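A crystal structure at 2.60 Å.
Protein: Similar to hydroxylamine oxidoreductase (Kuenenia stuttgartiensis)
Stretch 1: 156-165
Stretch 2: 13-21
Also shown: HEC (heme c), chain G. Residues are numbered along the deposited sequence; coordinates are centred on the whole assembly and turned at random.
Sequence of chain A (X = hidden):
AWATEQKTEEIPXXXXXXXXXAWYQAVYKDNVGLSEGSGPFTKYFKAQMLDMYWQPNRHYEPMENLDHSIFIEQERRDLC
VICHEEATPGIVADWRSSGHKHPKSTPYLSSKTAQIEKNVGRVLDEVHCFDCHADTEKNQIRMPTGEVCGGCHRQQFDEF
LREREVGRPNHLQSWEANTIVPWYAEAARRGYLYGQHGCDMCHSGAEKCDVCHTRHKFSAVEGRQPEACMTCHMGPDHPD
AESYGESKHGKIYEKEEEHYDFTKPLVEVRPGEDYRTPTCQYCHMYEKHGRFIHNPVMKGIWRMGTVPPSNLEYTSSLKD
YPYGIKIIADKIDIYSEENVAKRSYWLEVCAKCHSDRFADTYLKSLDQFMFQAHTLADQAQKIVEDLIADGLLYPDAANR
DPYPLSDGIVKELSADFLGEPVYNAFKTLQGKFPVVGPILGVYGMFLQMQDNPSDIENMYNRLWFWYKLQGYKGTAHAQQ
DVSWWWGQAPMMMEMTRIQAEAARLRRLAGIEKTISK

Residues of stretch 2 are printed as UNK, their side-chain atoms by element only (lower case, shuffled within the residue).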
ATOM      1  N   GLN A 156     -30.769 -28.075   5.756  1.00 24.75           N
ATOM      2  CA  GLN A 156     -31.253 -27.023   6.645  1.00 22.31           C
ATOM      3  C   GLN A 156     -32.754 -27.141   6.882  1.00 25.01           C
ATOM      4  O   GLN A 156     -33.231 -26.895   7.995  1.00 29.02           O
ATOM      5  CB  GLN A 156     -30.912 -25.646   6.073  1.00 24.00           C
ATOM      6  CG  GLN A 156     -29.454 -25.232   6.236  1.00 19.08           C
ATOM      7  CD  GLN A 156     -28.535 -25.882   5.220  1.00 32.03           C
ATOM      8  OE1 GLN A 156     -28.965 -26.699   4.406  1.00 36.04           O
ATOM      9  NE2 GLN A 156     -27.257 -25.519   5.261  1.00 39.16           N
ATOM     10  N   PHE A 157     -33.512 -27.511   5.846  1.00 25.93           N
ATOM     11  CA  PHE A 157     -34.953 -27.686   6.005  1.00 23.42           C
ATOM     12  C   PHE A 157     -35.269 -28.780   7.016  1.00 25.97           C
ATOM     13  O   PHE A 157     -36.174 -28.628   7.844  1.00 31.97           O
ATOM     14  CB  PHE A 157     -35.591 -28.004   4.652  1.00 27.12           C
ATOM     15  CG  PHE A 157     -37.080 -28.212   4.715  1.00 27.48           C
ATOM     16  CD1 PHE A 157     -37.948 -27.143   4.564  1.00 27.20           C
ATOM     17  CD2 PHE A 157     -37.612 -29.477   4.916  1.00 31.02           C
ATOM     18  CE1 PHE A 157     -39.317 -27.331   4.617  1.00 29.57           C
ATOM     19  CE2 PHE A 157     -38.980 -29.670   4.973  1.00 29.19           C
ATOM     20  CZ  PHE A 157     -39.833 -28.594   4.823  1.00 30.76           C
ATOM     21  N   ASP A 158     -34.534 -29.894   6.961  1.00 23.06           N
ATOM     22  CA  ASP A 158     -34.813 -31.004   7.866  1.00 20.49           C
ATOM     23  C   ASP A 158     -34.408 -30.672   9.297  1.00 27.47           C
ATOM     24  O   ASP A 158     -35.124 -31.018  10.244  1.00 36.88           O
ATOM     25  CB  ASP A 158     -34.102 -32.267   7.381  1.00 29.59           C
ATOM     26  CG  ASP A 158     -34.674 -32.794   6.081  1.00 29.98           C
ATOM     27  OD1 ASP A 158     -35.820 -32.428   5.745  1.00 33.78           O
ATOM     28  OD2 ASP A 158     -33.980 -33.578   5.399  1.00 34.20           O
ATOM     29  N   GLU A 159     -33.264 -30.005   9.479  1.00 26.77           N
ATOM     30  CA  GLU A 159     -32.867 -29.599  10.823  1.00 29.28           C
ATOM     31  C   GLU A 159     -33.819 -28.556  11.393  1.00 32.06           C
ATOM     32  O   GLU A 159     -34.042 -28.520  12.608  1.00 34.10           O
ATOM     33  CB  GLU A 159     -31.431 -29.076  10.817  1.00 23.95           C
ATOM     34  CG  GLU A 159     -30.384 -30.157  10.586  1.00 23.58           C
ATOM     35  CD  GLU A 159     -28.963 -29.633  10.680  1.00 27.52           C
ATOM     36  OE1 GLU A 159     -28.787 -28.414  10.886  1.00 28.88           O
ATOM     37  OE2 GLU A 159     -28.021 -30.442  10.548  1.00 31.87           O
ATOM     38  N   PHE A 160     -34.386 -27.702  10.539  1.00 30.90           N
ATOM     39  CA  PHE A 160     -35.460 -26.823  10.983  1.00 27.20           C
ATOM     40  C   PHE A 160     -36.706 -27.624  11.336  1.00 30.13           C
ATOM     41  O   PHE A 160     -37.389 -27.327  12.324  1.00 31.52           O
ATOM     42  CB  PHE A 160     -35.770 -25.788   9.900  1.00 21.75           C
ATOM     43  CG  PHE A 160     -36.930 -24.890  10.230  1.00 23.47           C
ATOM     44  CD1 PHE A 160     -36.771 -23.826  11.105  1.00 26.39           C
ATOM     45  CD2 PHE A 160     -38.172 -25.098   9.654  1.00 29.04           C
ATOM     46  CE1 PHE A 160     -37.834 -22.996  11.409  1.00 25.76           C
ATOM     47  CE2 PHE A 160     -39.239 -24.271   9.954  1.00 25.71           C
ATOM     48  CZ  PHE A 160     -39.069 -23.218  10.832  1.00 29.27           C
ATOM     49  N   LEU A 161     -37.014 -28.650  10.537  1.00 26.03           N
ATOM     50  CA  LEU A 161     -38.157 -29.513  10.809  1.00 26.46           C
ATOM     51  C   LEU A 161     -37.999 -30.280  12.115  1.00 29.99           C
ATOM     52  O   LEU A 161     -39.004 -30.703  12.697  1.00 32.74           O
ATOM     53  CB  LEU A 161     -38.357 -30.486   9.645  1.00 32.23           C
ATOM     54  CG  LEU A 161     -39.780 -30.690   9.123  1.00 38.72           C
ATOM     55  CD1 LEU A 161     -40.361 -29.379   8.614  1.00 37.80           C
ATOM     56  CD2 LEU A 161     -39.801 -31.747   8.028  1.00 30.05           C
ATOM     57  N   ARG A 162     -36.766 -30.461  12.591  1.00 28.99           N
ATOM     58  CA  ARG A 162     -36.524 -31.180  13.837  1.00 30.77           C
ATOM     59  C   ARG A 162     -36.974 -30.410  15.074  1.00 29.92           C
ATOM     60  O   ARG A 162     -36.896 -30.962  16.179  1.00 30.83           O
ATOM     61  CB  ARG A 162     -35.041 -31.533  13.965  1.00 25.89           C
ATOM     62  CG  ARG A 162     -34.578 -32.638  13.027  1.00 21.78           C
ATOM     63  CD  ARG A 162     -33.235 -33.194  13.469  1.00 15.76           C
ATOM     64  NE  ARG A 162     -33.310 -33.765  14.811  1.00 21.52           N
ATOM     65  CZ  ARG A 162     -32.253 -34.059  15.560  1.00 26.42           C
ATOM     66  NH1 ARG A 162     -31.029 -33.832  15.103  1.00 21.60           N
ATOM     67  NH2 ARG A 162     -32.419 -34.576  16.769  1.00 20.37           N
ATOM     68  N   GLU A 163     -37.434 -29.163  14.933  1.00 27.21           N
ATOM     69  CA  GLU A 163     -37.984 -28.452  16.082  1.00 29.05           C
ATOM     70  C   GLU A 163     -39.225 -29.147  16.624  1.00 27.59           C
ATOM     71  O   GLU A 163     -39.555 -28.994  17.806  1.00 26.76           O
ATOM     72  CB  GLU A 163     -38.321 -27.008  15.708  1.00 28.55           C
ATOM     73  CG  GLU A 163     -37.116 -26.132  15.420  1.00 31.71           C
ATOM     74  CD  GLU A 163     -37.485 -24.671  15.267  1.00 28.13           C
ATOM     75  OE1 GLU A 163     -36.566 -23.825  15.221  1.00 27.72           O
ATOM     76  OE2 GLU A 163     -38.694 -24.368  15.195  1.00 31.97           O
ATOM     77  N   ARG A 164     -39.925 -29.906  15.776  1.00 24.74           N
ATOM     78  CA  ARG A 164     -41.104 -30.648  16.205  1.00 27.32           C
ATOM     79  C   ARG A 164     -40.799 -31.622  17.338  1.00 27.80           C
ATOM     80  O   ARG A 164     -41.708 -31.983  18.095  1.00 39.29           O
ATOM     81  CB  ARG A 164     -41.699 -31.390  14.996  1.00 35.05           C
ATOM     82  CG  ARG A 164     -42.890 -32.284  15.307  1.00 37.00           C
ATOM     83  CD  ARG A 164     -43.628 -32.737  14.052  1.00 48.52           C
ATOM     84  NE  ARG A 164     -44.458 -31.674  13.491  1.00 65.49           N
ATOM     85  CZ  ARG A 164     -44.341 -31.198  12.256  1.00 67.63           C
ATOM     86  NH1 ARG A 164     -43.432 -31.699  11.429  1.00 57.64           N
ATOM     87  NH2 ARG A 164     -45.142 -30.226  11.840  1.00 49.10           N
ATOM     88  N   GLU A 165     -39.536 -32.028  17.492  1.00 32.76           N
ATOM     89  CA  GLU A 165     -39.190 -33.052  18.473  1.00 29.39           C
ATOM     90  C   GLU A 165     -39.329 -32.558  19.909  1.00 26.81           C
ATOM     91  O   GLU A 165     -39.538 -33.369  20.818  1.00 33.21           O
ATOM     92  CB  GLU A 165     -37.766 -33.548  18.226  1.00 19.87           C
ATOM     93  CG  GLU A 165     -37.621 -34.355  16.949  1.00 29.02           C
ATOM     94  CD  GLU A 165     -36.180 -34.680  16.618  1.00 34.52           C
ATOM     95  OE1 GLU A 165     -35.908 -35.037  15.452  1.00 32.32           O
ATOM     96  OE2 GLU A 165     -35.322 -34.579  17.520  1.00 34.73           O
ATOM     97  N   UNK A  13     -40.539 -34.818  -1.712  1.00 45.00           N
ATOM     98  CA  UNK A  13     -40.349 -33.372  -1.752  1.00 44.81           C
ATOM     99  C   UNK A  13     -40.517 -32.774  -0.376  1.00 41.36           C
ATOM    100  O   UNK A  13     -41.258 -33.310   0.474  1.00 41.92           O
ATOM    101  c   UNK A  13     -41.663 -35.257  -2.556  1.00 42.84           C
ATOM    102  c   UNK A  13     -41.447 -32.898  -2.716  1.00 42.50           C
ATOM    103  c   UNK A  13     -42.450 -34.000  -2.740  1.00 47.68           C
ATOM    104  N   UNK A  14     -39.836 -31.662  -0.091  1.00 35.00           N
ATOM    105  CA  UNK A  14     -39.902 -31.066   1.249  1.00 35.81           C
ATOM    106  C   UNK A  14     -41.325 -30.681   1.620  1.00 36.30           C
ATOM    107  O   UNK A  14     -42.037 -30.033   0.846  1.00 42.63           O
ATOM    108  c   UNK A  14     -38.915 -30.931  -0.977  1.00 37.50           C
ATOM    109  c   UNK A  14     -38.092 -30.136  -0.014  1.00 33.02           C
ATOM    110  c   UNK A  14     -38.993 -29.837   1.135  1.00 36.66           C
ATOM    111  N   UNK A  15     -41.734 -31.086   2.821  1.00 34.44           N
ATOM    112  CA  UNK A  15     -43.086 -30.868   3.320  1.00 40.12           C
ATOM    113  C   UNK A  15     -42.995 -30.361   4.753  1.00 37.71           C
ATOM    114  O   UNK A  15     -42.578 -31.100   5.653  1.00 30.50           O
ATOM    115  o   UNK A  15     -45.783 -32.833   4.539  1.00 58.89           O
ATOM    116  c   UNK A  15     -43.909 -32.155   3.242  1.00 45.85           C
ATOM    117  o   UNK A  15     -45.972 -30.986   3.363  1.00 51.03           O
ATOM    118  c   UNK A  15     -45.322 -31.977   3.754  1.00 58.44           C
ATOM    119  N   UNK A  16     -43.388 -29.100   4.961  1.00 31.80           N
ATOM    120  CA  UNK A  16     -43.395 -28.531   6.305  1.00 30.74           C
ATOM    121  C   UNK A  16     -44.398 -29.225   7.215  1.00 37.48           C
ATOM    122  O   UNK A  16     -44.221 -29.220   8.439  1.00 42.53           O
ATOM    123  c   UNK A  16     -41.551 -26.092   7.056  1.00 25.17           C
ATOM    124  c   UNK A  16     -43.119 -24.659   5.734  1.00 25.83           C
ATOM    125  c   UNK A  16     -43.714 -27.033   6.244  1.00 27.87           C
ATOM    126  c   UNK A  16     -42.576 -26.065   5.936  1.00 34.33           C
ATOM    127  N   UNK A  17     -45.444 -29.825   6.648  1.00 33.22           N
ATOM    128  CA  UNK A  17     -46.516 -30.433   7.425  1.00 40.48           C
ATOM    129  C   UNK A  17     -46.403 -31.953   7.481  1.00 45.14           C
ATOM    130  O   UNK A  17     -47.422 -32.649   7.551  1.00 46.12           O
ATOM    131  c   UNK A  17     -48.800 -27.990   8.044  1.00 39.71           C
ATOM    132  c   UNK A  17     -47.870 -30.013   6.860  1.00 36.78           C
ATOM    133  c   UNK A  17     -47.623 -27.655   6.000  1.00 39.95           C
ATOM    134  c   UNK A  17     -49.014 -26.630   8.152  1.00 40.47           C
ATOM    135  o   UNK A  17     -48.738 -24.433   7.282  1.00 46.94           O
ATOM    136  c   UNK A  17     -47.829 -26.294   6.099  1.00 41.33           C
ATOM    137  c   UNK A  17     -48.526 -25.788   7.177  1.00 42.96           C
ATOM    138  c   UNK A  17     -48.109 -28.526   6.966  1.00 41.16           C
ATOM    139  N   UNK A  18     -45.179 -32.476   7.441  1.00 49.90           N
ATOM    140  CA  UNK A  18     -44.963 -33.908   7.569  1.00 46.47           C
ATOM    141  C   UNK A  18     -45.398 -34.389   8.947  1.00 49.11           C
ATOM    142  O   UNK A  18     -45.170 -33.717   9.957  1.00 49.85           O
ATOM    143  c   UNK A  18     -41.697 -35.986   7.493  1.00 45.52           C
ATOM    144  n   UNK A  18     -40.051 -37.781   8.048  1.00 31.31           N
ATOM    145  c   UNK A  18     -43.489 -34.240   7.337  1.00 40.60           C
ATOM    146  c   UNK A  18     -41.421 -37.479   7.548  1.00 46.49           C
ATOM    147  c   UNK A  18     -43.177 -35.721   7.272  1.00 48.27           C
ATOM    148  N   UNK A  19     -46.044 -35.555   8.976  1.00 51.07           N
ATOM    149  CA  UNK A  19     -46.500 -36.187  10.217  1.00 54.32           C
ATOM    150  C   UNK A  19     -47.571 -35.349  10.914  1.00 49.80           C
ATOM    151  O   UNK A  19     -47.641 -35.293  12.142  1.00 45.23           O
ATOM    152  o   UNK A  19     -44.785 -38.469  10.009  1.00 61.67           O
ATOM    153  o   UNK A  19     -43.107 -37.229  10.680  1.00 65.24           O
ATOM    154  c   UNK A  19     -45.324 -36.466  11.160  1.00 55.91           C
ATOM    155  c   UNK A  19     -44.332 -37.461  10.580  1.00 60.23           C
ATOM    156  N   UNK A  20     -48.414 -34.687  10.122  1.00 43.58           N
ATOM    157  CA  UNK A  20     -49.541 -33.946  10.659  1.00 37.44           C
ATOM    158  C   UNK A  20     -50.842 -34.533  10.129  1.00 46.01           C
ATOM    159  O   UNK A  20     -50.913 -34.920   8.958  1.00 43.74           O
ATOM    160  o   UNK A  20     -49.272 -32.313   8.890  1.00 44.64           O
ATOM    161  c   UNK A  20     -49.465 -32.455  10.300  1.00 38.93           C
ATOM    162  c   UNK A  20     -48.308 -31.793  11.041  1.00 37.88           C
ATOM    163  N   UNK A  21     -51.877 -34.627  10.960  1.00 41.69           N
ATOM    164  CA  UNK A  21     -53.135 -35.228  10.506  1.00 38.45           C
ATOM    165  C   UNK A  21     -53.816 -34.374   9.447  1.00 40.75           C
ATOM    166  O   UNK A  21     -53.546 -33.181   9.293  1.00 36.91           O
ATOM    167  c   UNK A  21     -51.986 -34.006  12.289  1.00 36.48           C
ATOM    168  c   UNK A  21     -53.318 -34.455  12.791  1.00 41.01           C
ATOM    169  c   UNK A  21     -53.982 -35.325  11.781  1.00 44.86           C
TER
HETATM  170 FE   HEC G 605     -31.053 -20.479   8.011  1.00 21.98          FE
HETATM  171  CHA HEC G 605     -27.648 -20.878   7.784  1.00 23.44           C
HETATM  172  CHB HEC G 605     -31.399 -21.861   4.882  1.00 25.47           C
HETATM  173  CHC HEC G 605     -34.487 -20.573   8.403  1.00 16.18           C
HETATM  174  CHD HEC G 605     -30.761 -18.763  10.929  1.00 22.62           C
HETATM  175  NA  HEC G 605     -29.764 -21.222   6.592  1.00 24.43           N
HETATM  176  C1A HEC G 605     -28.391 -21.304   6.710  1.00 25.78           C
HETATM  177  C2A HEC G 605     -27.862 -21.913   5.510  1.00 29.29           C
HETATM  178  C3A HEC G 605     -28.892 -22.188   4.707  1.00 30.99           C
HETATM  179  C4A HEC G 605     -30.112 -21.759   5.368  1.00 28.49           C
HETATM  180  CMA HEC G 605     -28.788 -22.847   3.318  1.00 26.13           C
HETATM  181  CAA HEC G 605     -26.371 -22.201   5.225  1.00 26.71           C
HETATM  182  CBA HEC G 605     -25.753 -21.085   4.389  1.00 29.10           C
HETATM  183  CGA HEC G 605     -24.304 -21.410   4.132  1.00 44.12           C
HETATM  184  O1A HEC G 605     -23.738 -22.258   4.869  1.00 39.65           O
HETATM  185  O2A HEC G 605     -23.711 -20.817   3.193  1.00 39.60           O
HETATM  186  NB  HEC G 605     -32.657 -21.035   6.830  1.00 23.73           N
HETATM  187  C1B HEC G 605     -32.548 -21.714   5.631  1.00 20.79           C
HETATM  188  C2B HEC G 605     -33.856 -22.243   5.304  1.00 18.37           C
HETATM  189  C3B HEC G 605     -34.711 -21.884   6.268  1.00 16.61           C
HETATM  190  C4B HEC G 605     -33.973 -21.117   7.249  1.00 20.32           C
HETATM  191  CMB HEC G 605     -34.175 -23.068   4.041  1.00 19.88           C
HETATM  192  CAB HEC G 605     -36.218 -22.218   6.362  1.00 21.20           C
HETATM  193  CBB HEC G 605     -36.424 -23.713   6.694  1.00 18.93           C
HETATM  194  NC  HEC G 605     -32.383 -19.793   9.403  1.00 23.04           N
HETATM  195  C1C HEC G 605     -33.756 -19.948   9.388  1.00 17.01           C
HETATM  196  C2C HEC G 605     -34.277 -19.455  10.646  1.00 18.15           C
HETATM  197  C3C HEC G 605     -33.271 -18.837  11.281  1.00 19.83           C
HETATM  198  C4C HEC G 605     -32.043 -19.113  10.555  1.00 24.67           C
HETATM  199  CMC HEC G 605     -35.784 -19.290  10.949  1.00 14.16           C
HETATM  200  CAC HEC G 605     -33.367 -18.094  12.631  1.00 18.29           C
HETATM  201  CBC HEC G 605     -33.708 -19.092  13.760  1.00 16.08           C
HETATM  202  ND  HEC G 605     -29.445 -19.858   9.144  1.00 14.86           N
HETATM  203  C1D HEC G 605     -29.591 -19.268  10.397  1.00 18.19           C
HETATM  204  C2D HEC G 605     -28.302 -19.276  11.052  1.00 18.77           C
HETATM  205  C3D HEC G 605     -27.333 -19.938  10.070  1.00 21.06           C
HETATM  206  C4D HEC G 605     -28.132 -20.265   8.916  1.00 19.63           C
HETATM  207  CMD HEC G 605     -27.962 -18.733  12.449  1.00 20.71           C
HETATM  208  CAD HEC G 605     -25.827 -20.209  10.273  1.00 18.03           C
HETATM  209  CBD HEC G 605     -25.659 -21.711  10.492  1.00 18.19           C
HETATM  210  CGD HEC G 605     -24.308 -22.036  11.075  1.00 23.39           C
HETATM  211  O1D HEC G 605     -24.111 -23.200  11.509  1.00 26.28           O
HETATM  212  O2D HEC G 605     -23.431 -21.136  11.110  1.00 25.66           O

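Position 13 has three side-chain carbons that close a ring onto its own backbone nitrogen, the mark of proline. Pro13 lies out of reach of stretch 1, and its phi of -62° is typical of a residue whose ring fixes that torsion.

Position 14 repeats the pattern: three carbons, again closed onto the backbone nitrogen. Its CB sits over one face of the Phe157 ring, 3.9 Å from the ring centroid and 14° off the ring normal. The residue is Pro14, and the contact is a CH-pi interaction, to which proline is well suited because its compact ring offers C-H groups to an aromatic face.

At position 15 there are two carbons, the second carrying two oxygens, so the side chain is a carboxylate on a single methylene: Asp15. Its CB points away from stretch 1, and one carboxylate oxygen is hydrogen-bonded elsewhere in the structure. The backbone makes the contact instead, with C 3.6 Å from CZ of Phe157, at the ring edge, and O 3.7 Å from CD2 of Leu161.

Position 16 carries four carbons, forked at the second, which identifies leucine. Although CB of Leu16 points away, the end of the side chain comes nearer: CD2 lies 3.5 Å from CE1 of Phe157, 3.8 Å from CD1 of Leu161 and 4.1 Å from CE2 of Phe160. A branched, wholly apolar side chain suits this buried site, where one methyl meets three apolar neighbours.

Position 17 shows one carbon leading to a six-carbon ring that bears an oxygen, hence tyrosine. Tyr17 is buried but turns away from stretch 1, and its hydroxyl is hydrogen-bonded elsewhere in the structure.

Position 18 has four carbons in a row ending in nitrogen: Lys18. All four of its chi angles are t, and the extended chain leads its amine away to an exposed place. It closes a type I turn begun at Asp15, with a weak hydrogen bond from Lys18 N to Asp15 O at 3.4 Å.

Position 19 has two carbons, the second with two oxygens, and makes no close contact with stretch 1; it is Asp19. Its positive phi of 65° falls within the type II turn from Tyr17 to position 20.

Position 20 has one carbon carrying an oxygen and a methyl, so it is threonine. The hydroxyl OG1 of Thr20 donates a very short 2.3 Å hydrogen bond to Tyr17 O, while CG2 lies 3.6 Å from NH2 of Arg164.

Position 21, again three carbons in a ring onto nitrogen, is Pro21, at the N-cap position right before a helix.

The contact works mainly by apolar packing: Phe157, Phe160 and Leu161 on the helix receive Pro14 and Leu16. Farther along, Arg164 reaches the turns, its NH1 3.0 Å from Lys18 O, but the angle is poor, and no hydrogen bond joins the stretches. Together they bury 393 Å².

Stretch 2 (13-21) PPDLYKDTP
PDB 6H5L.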